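Local coordinates for protein catalase (Pseudomonas syringae, PDB 1M7S) that breaks down hydrogen peroxide to water and oxygen at a heme group, protecting the cell from peroxide damage, at residues L273-I278 against S320-L325. Residues are numbered along the deposited sequence; the frame is centred on the assembly and turned at random.
Sequences LDATKI and SEDRLL. With HEM (protoporphyrin IX containing Fe), chain E.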
loop_
_atom_site.group_PDB
_atom_site.type_symbol
_atom_site.label_atom_id
_atom_site.label_comp_id
_atom_site.label_asym_id
_atom_site.label_seq_id
_atom_site.Cartn_x
_atom_site.Cartn_y
_atom_site.Cartn_z
ATOM N N LEU A 273 -4.988 27.574 27.596
ATOM C CA LEU A 273 -4.988 26.572 26.524
ATOM C C LEU A 273 -3.616 26.436 25.868
ATOM O O LEU A 273 -3.480 25.866 24.780
ATOM C CB LEU A 273 -6.045 26.963 25.503
ATOM C CG LEU A 273 -7.483 27.134 26.066
ATOM C CD1 LEU A 273 -8.391 27.491 24.910
ATOM C CD2 LEU A 273 -7.924 25.901 26.832
ATOM N N ASP A 274 -2.572 26.830 26.589
ATOM C CA ASP A 274 -1.186 26.644 26.139
ATOM C C ASP A 274 -0.685 25.278 26.652
ATOM O O ASP A 274 -0.688 24.997 27.860
ATOM C CB ASP A 274 -0.334 27.757 26.739
ATOM C CG ASP A 274 1.139 27.702 26.525
ATOM O OD1 ASP A 274 1.827 28.629 27.044
ATOM O OD2 ASP A 274 1.562 26.724 25.861
ATOM N N ALA A 275 -0.397 24.333 25.733
ATOM C CA ALA A 275 0.032 22.988 26.121
ATOM C C ALA A 275 1.318 22.892 26.912
ATOM O O ALA A 275 1.697 21.825 27.443
ATOM C CB ALA A 275 0.095 22.146 24.842
ATOM N N THR A 276 2.116 23.984 27.004
ATOM C CA THR A 276 3.280 24.031 27.843
ATOM C C THR A 276 2.977 24.450 29.276
ATOM O O THR A 276 3.894 24.534 30.096
ATOM C CB THR A 276 4.350 25.001 27.264
ATOM O OG1 THR A 276 3.934 26.387 27.318
ATOM C CG2 THR A 276 4.681 24.508 25.877
ATOM N N LYS A 277 1.678 24.468 29.681
ATOM C CA LYS A 277 1.350 24.902 31.011
ATOM C C LYS A 277 0.443 23.955 31.788
ATOM O O LYS A 277 -0.470 23.338 31.233
ATOM C CB LYS A 277 0.513 26.245 30.888
ATOM C CG LYS A 277 1.262 27.428 30.281
ATOM C CD LYS A 277 2.350 27.953 31.230
ATOM C CE LYS A 277 3.004 29.205 30.644
ATOM N NZ LYS A 277 3.884 28.725 29.509
ATOM N N ILE A 278 0.716 23.895 33.087
ATOM C CA ILE A 278 -0.209 23.203 33.996
ATOM C C ILE A 278 -1.134 24.305 34.568
ATOM O O ILE A 278 -0.875 25.478 34.327
ATOM C CB ILE A 278 0.497 22.504 35.157
ATOM C CG1 ILE A 278 1.278 23.465 36.063
ATOM C CG2 ILE A 278 1.467 21.438 34.628
ATOM C CD1 ILE A 278 1.535 22.848 37.442
ATOM N N SER A 320 -10.645 21.463 22.660
ATOM C CA SER A 320 -10.609 22.896 22.982
ATOM C C SER A 320 -9.815 23.555 21.846
ATOM O O SER A 320 -9.356 22.847 20.929
ATOM C CB SER A 320 -9.887 23.098 24.313
ATOM O OG SER A 320 -8.501 22.784 24.048
ATOM N N GLU A 321 -9.580 24.860 21.912
ATOM C CA GLU A 321 -8.846 25.607 20.921
ATOM C C GLU A 321 -7.356 25.620 21.157
ATOM O O GLU A 321 -6.623 26.363 20.478
ATOM C CB GLU A 321 -9.392 27.071 20.839
ATOM C CG GLU A 321 -10.870 27.085 20.362
ATOM C CD GLU A 321 -11.829 26.571 21.430
ATOM O OE1 GLU A 321 -11.679 26.756 22.674
ATOM O OE2 GLU A 321 -12.813 25.858 21.070
ATOM N N ASP A 322 -6.832 24.740 22.022
ATOM C CA ASP A 322 -5.398 24.588 22.233
ATOM C C ASP A 322 -4.851 24.258 20.847
ATOM O O ASP A 322 -5.276 23.273 20.220
ATOM C CB ASP A 322 -5.175 23.431 23.216
ATOM C CG ASP A 322 -3.790 22.899 23.411
ATOM O OD1 ASP A 322 -2.989 22.868 22.447
ATOM O OD2 ASP A 322 -3.468 22.504 24.572
ATOM N N ARG A 323 -3.907 25.064 20.371
ATOM C CA ARG A 323 -3.414 24.868 19.032
ATOM C C ARG A 323 -2.594 23.623 18.748
ATOM O O ARG A 323 -2.530 23.232 17.569
ATOM C CB ARG A 323 -2.545 26.103 18.658
ATOM C CG ARG A 323 -3.503 27.281 18.546
ATOM C CD ARG A 323 -2.677 28.522 18.180
ATOM N NE ARG A 323 -3.491 29.736 18.369
ATOM C CZ ARG A 323 -2.939 30.965 18.208
ATOM N NH1 ARG A 323 -1.683 31.123 17.863
ATOM N NH2 ARG A 323 -3.746 32.008 18.352
ATOM N N LEU A 324 -2.065 22.965 19.742
ATOM C CA LEU A 324 -1.374 21.705 19.572
ATOM C C LEU A 324 -2.428 20.607 19.405
ATOM O O LEU A 324 -2.334 19.706 18.548
ATOM C CB LEU A 324 -0.537 21.460 20.855
ATOM C CG LEU A 324 0.498 20.347 20.700
ATOM C CD1 LEU A 324 1.529 20.725 19.649
ATOM C CD2 LEU A 324 1.133 20.084 22.057
ATOM N N LEU A 325 -3.475 20.707 20.266
ATOM C CA LEU A 325 -4.544 19.708 20.189
ATOM C C LEU A 325 -5.269 19.692 18.848
ATOM O O LEU A 325 -5.635 18.623 18.314
ATOM C CB LEU A 325 -5.626 19.912 21.247
ATOM C CG LEU A 325 -6.820 18.923 21.246
ATOM C CD1 LEU A 325 -6.458 17.444 21.277
ATOM C CD2 LEU A 325 -7.703 19.288 22.458
HETATM C CHA HEM E . 1.127 8.883 18.814
HETATM C CHB HEM E . 0.652 11.447 22.891
HETATM C CHC HEM E . 1.428 15.519 20.405
HETATM C CHD HEM E . 0.911 13.051 16.248
HETATM C C1A HEM E . 0.946 9.240 20.129
HETATM C C2A HEM E . 0.746 8.277 21.238
HETATM C C3A HEM E . 0.616 8.984 22.360
HETATM C C4A HEM E . 0.749 10.387 22.008
HETATM C CMA HEM E . 0.356 8.490 23.790
HETATM C CAA HEM E . 0.692 6.758 21.000
HETATM C CBA HEM E . -0.752 6.153 20.984
HETATM C CGA HEM E . -0.638 4.606 20.942
HETATM O O1A HEM E . -1.035 4.117 19.856
HETATM O O2A HEM E . -0.221 4.122 22.013
HETATM C C1B HEM E . 0.787 12.773 22.579
HETATM C C2B HEM E . 0.615 13.887 23.503
HETATM C C3B HEM E . 0.847 15.022 22.810
HETATM C C4B HEM E . 1.147 14.646 21.456
HETATM C CMB HEM E . 0.266 13.710 24.987
HETATM C CAB HEM E . 0.845 16.485 23.253
HETATM C CBB HEM E . 0.144 16.943 24.272
HETATM C C1C HEM E . 1.244 15.206 19.083
HETATM C C2C HEM E . 1.049 16.167 18.022
HETATM C C3C HEM E . 0.880 15.490 16.879
HETATM C C4C HEM E . 1.018 14.084 17.194
HETATM C CMC HEM E . 0.970 17.708 18.192
HETATM C CAC HEM E . 0.618 15.988 15.444
HETATM C CBC HEM E . -0.179 17.030 15.148
HETATM C C1D HEM E . 1.002 11.700 16.606
HETATM C C2D HEM E . 0.995 10.601 15.655
HETATM C C3D HEM E . 1.052 9.460 16.346
HETATM C C4D HEM E . 1.096 9.807 17.750
HETATM C CMD HEM E . 0.946 10.835 14.135
HETATM C CAD HEM E . 1.058 8.002 15.803
HETATM C CBD HEM E . -0.406 7.433 15.853
HETATM C CGD HEM E . -0.564 6.090 15.165
HETATM O O1D HEM E . -1.548 5.373 15.561
HETATM O O2D HEM E . 0.194 5.705 14.240
HETATM N NA HEM E . 0.991 10.498 20.658
HETATM N NB HEM E . 1.091 13.261 21.324
HETATM N NC HEM E . 1.251 13.935 18.549
HETATM N ND HEM E . 1.012 11.168 17.879
HETATM FE FE HEM E . 1.020 12.223 19.591
HETATM O O HOH W 1 -2.893 27.260 22.202
HETATM O O HOH W 2 -0.974 24.805 22.882
HETATM O O HOH W 3 3.421 12.566 20.270
#
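L273 and D322 bring the two backbones closest, their CA atoms 4.7 Å apart, where the loop 273-278 passes the start of the helix 323-339. D274 to K277 form a type I turn, beyond which the loop draws away from the helix. No direct hydrogen bond joins the segments; two waters do. One donates to L273 O and accepts from R323 N, the other accepts from A275 N and lies 2.8 Å from D322 OD1, to which it can donate.

D322 is the N-cap: with CG anti to its backbone N (chi1 169°), OD1 accepts from L324 N at 2.9 Å and from L325 N. The short aspartate chain lets OD1 fold back onto these N-H groups, while OD2 meets H194 ND1. A275 CB is small enough to sit 3.6 Å from both D322 OD2 and L324 CD2. L324 bridges loop and cofactor, CD2 against A275 while CD1 lies 3.4 Å from the heme methyl CMC. L273 lies alongside E321, pointing the same way, and its CD1 packs near OE1, an oxygen bonded to Y207 OH; E321 OE2 pairs with K197.

On the loop side, D274 OD2 takes T276 N in an Asx turn and also T276 OG1, while OD1 forms salt bridges with K277 NZ and R132 NH1, which would offset its charge.

The polar link between loop and capped helix thus runs through water, beside direct apolar packing; the helix carries Y332, probably the heme iron's axial ligand, as in related catalases, and L324 sets an apolar side chain against the porphyrin.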